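Local coordinates for protein gamma-glutamyltranspeptidase (Ggt) (Helicobacter pylori 26695, PDB 5BPK) that probably cleaves gamma-glutamyl compounds such as glutathione and transfers the gamma-glutamyl group to water or acceptor amino acids, as an N-terminal nucleophile hydrolase, at residues 111-114 with 115-119. Residues are numbered along the deposited sequence; the frame is centred on the assembly and turned at random.
Sequences YNMN and ISEAV. With EDO (1,2-ethanediol), chain V; EDO (1,2-ethanediol), chain S.
A capping box formed by Asn114 and Glu117 opens the short helix 115-120, just after the loop that leaves helix 96-109. From the N-cap position, Asn114 OD1 accepts the backbone N-H of Glu117 at 2.9 Å; the bond is nearly straight (173°), although the donor is tilted from the carbonyl plane. With chi1 at 75°, CG of Asn114 lies between its backbone N and carbonyl carbon, which brings OD1 to the N-H of Glu117. The box is closed in return by Glu117 OE1, which takes the backbone N-H of Asn114 on its anti lone pair, also at 2.9 Å. The two side chains cross at about a right angle, yet the amide and carboxylate lie stacked with their planes 19° apart, Asn114 CG 3.4 Å from Glu117 OE1. A water bridges the same OE1 to Asn112 O, donating to both, so the carboxylate also ties in the preceding loop. Regular helical bonding starts with Ala118 N to Asn114 O at 2.8 Å. Beside the box, Met113 lays its CB against Ala118 CB (4.1 Å), and its extended chain carries SD to 3.6 Å from Glu117 O. Ile115 packs on Val108 of helix 96-109 and on Tyr179 of strand 176-181, while Ser116 OG is hydrogen-bonded to Tyr29 O of the other Ggt chain of the assembly and accepts a bond from a 1,2-ethanediol, probably from the crystallisation liquor. The turn thus links two helices against the other chain, with the reciprocal side-chain-to-backbone bonds that define a helix N-terminal capping box.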
loop_
_atom_site.group_PDB
_atom_site.type_symbol
_atom_site.label_atom_id
_atom_site.label_comp_id
_atom_site.label_asym_id
_atom_site.label_seq_id
_atom_site.Cartn_x
_atom_site.Cartn_y
_atom_site.Cartn_z
ATOM N N TYR B 111 -13.967 -19.640 -2.505
ATOM C CA TYR B 111 -15.419 -19.519 -2.635
ATOM C C TYR B 111 -15.927 -19.305 -4.067
ATOM O O TYR B 111 -17.136 -19.258 -4.288
ATOM C CB TYR B 111 -15.927 -18.435 -1.685
ATOM C CG TYR B 111 -15.467 -18.619 -0.248
ATOM C CD1 TYR B 111 -15.531 -19.864 0.373
ATOM C CD2 TYR B 111 -14.967 -17.544 0.492
ATOM C CE1 TYR B 111 -15.107 -20.036 1.673
ATOM C CE2 TYR B 111 -14.539 -17.708 1.803
ATOM C CZ TYR B 111 -14.617 -18.962 2.392
ATOM O OH TYR B 111 -14.191 -19.146 3.684
ATOM N N ASN B 112 -15.006 -19.206 -5.031
ATOM C CA ASN B 112 -15.345 -19.090 -6.456
ATOM C C ASN B 112 -16.175 -17.844 -6.773
ATOM O O ASN B 112 -17.036 -17.852 -7.663
ATOM C CB ASN B 112 -16.045 -20.366 -6.948
ATOM C CG ASN B 112 -15.992 -20.535 -8.458
ATOM O OD1 ASN B 112 -15.016 -20.160 -9.113
ATOM N ND2 ASN B 112 -17.045 -21.121 -9.017
ATOM N N MET B 113 -15.886 -16.760 -6.058
ATOM C CA MET B 113 -16.429 -15.454 -6.398
ATOM C C MET B 113 -15.737 -14.907 -7.629
ATOM O O MET B 113 -14.538 -15.140 -7.811
ATOM C CB MET B 113 -16.228 -14.474 -5.243
ATOM C CG MET B 113 -17.078 -14.786 -4.043
ATOM S SD MET B 113 -17.063 -13.446 -2.870
ATOM C CE MET B 113 -17.603 -14.294 -1.396
ATOM N N ASN B 114 -16.487 -14.180 -8.468
ATOM C CA ASN B 114 -15.870 -13.359 -9.496
ATOM C C ASN B 114 -15.143 -12.184 -8.828
ATOM O O ASN B 114 -15.256 -11.967 -7.615
ATOM C CB ASN B 114 -16.846 -12.954 -10.619
ATOM C CG ASN B 114 -17.826 -11.859 -10.231
ATOM O OD1 ASN B 114 -17.492 -10.907 -9.517
ATOM N ND2 ASN B 114 -19.045 -11.960 -10.764
ATOM N N ILE B 115 -14.319 -11.478 -9.583
ATOM C CA ILE B 115 -13.447 -10.492 -8.952
ATOM C C ILE B 115 -14.220 -9.319 -8.351
ATOM O O ILE B 115 -13.791 -8.757 -7.337
ATOM C CB ILE B 115 -12.305 -10.024 -9.898
ATOM C CG1 ILE B 115 -11.195 -9.319 -9.115
ATOM C CG2 ILE B 115 -12.828 -9.151 -11.053
ATOM C CD1 ILE B 115 -10.589 -10.177 -8.023
ATOM N N SER B 116 -15.361 -8.958 -8.948
ATOM C CA SER B 116 -16.222 -7.925 -8.371
ATOM C C SER B 116 -16.832 -8.353 -7.031
ATOM O O SER B 116 -16.830 -7.591 -6.056
ATOM C CB SER B 116 -17.323 -7.517 -9.348
ATOM O OG SER B 116 -18.139 -6.527 -8.774
ATOM N N GLU B 117 -17.357 -9.574 -7.001
ATOM C CA GLU B 117 -17.894 -10.161 -5.777
ATOM C C GLU B 117 -16.809 -10.271 -4.694
ATOM O O GLU B 117 -17.034 -9.915 -3.518
ATOM C CB GLU B 117 -18.483 -11.533 -6.068
ATOM C CG GLU B 117 -19.739 -11.496 -6.940
ATOM C CD GLU B 117 -20.142 -12.872 -7.470
ATOM O OE1 GLU B 117 -19.263 -13.726 -7.733
ATOM O OE2 GLU B 117 -21.352 -13.097 -7.624
ATOM N N ALA B 118 -15.635 -10.754 -5.091
ATOM C CA ALA B 118 -14.529 -10.933 -4.153
ATOM C C ALA B 118 -14.118 -9.613 -3.499
ATOM O O ALA B 118 -13.752 -9.591 -2.316
ATOM C CB ALA B 118 -13.330 -11.580 -4.844
ATOM N N VAL B 119 -14.147 -8.526 -4.274
ATOM C CA VAL B 119 -13.811 -7.192 -3.757
ATOM C C VAL B 119 -14.937 -6.553 -2.907
ATOM O O VAL B 119 -14.671 -5.983 -1.842
ATOM C CB VAL B 119 -13.390 -6.243 -4.900
ATOM C CG1 VAL B 119 -13.261 -4.790 -4.416
ATOM C CG2 VAL B 119 -12.073 -6.724 -5.540
HETATM C C1 EDO V . -11.389 -16.794 4.770
HETATM O O1 EDO V . -11.719 -16.073 3.573
HETATM C C2 EDO V . -12.402 -16.554 5.884
HETATM O O2 EDO V . -13.626 -17.195 5.540
HETATM C C1 EDO S . -17.539 -3.464 -10.057
HETATM O O1 EDO S . -16.911 -3.609 -8.763
HETATM C C2 EDO S . -16.473 -3.474 -11.145
HETATM O O2 EDO S . -15.519 -2.428 -10.942
HETATM O O HOH W 1 -19.362 -16.273 -8.727
#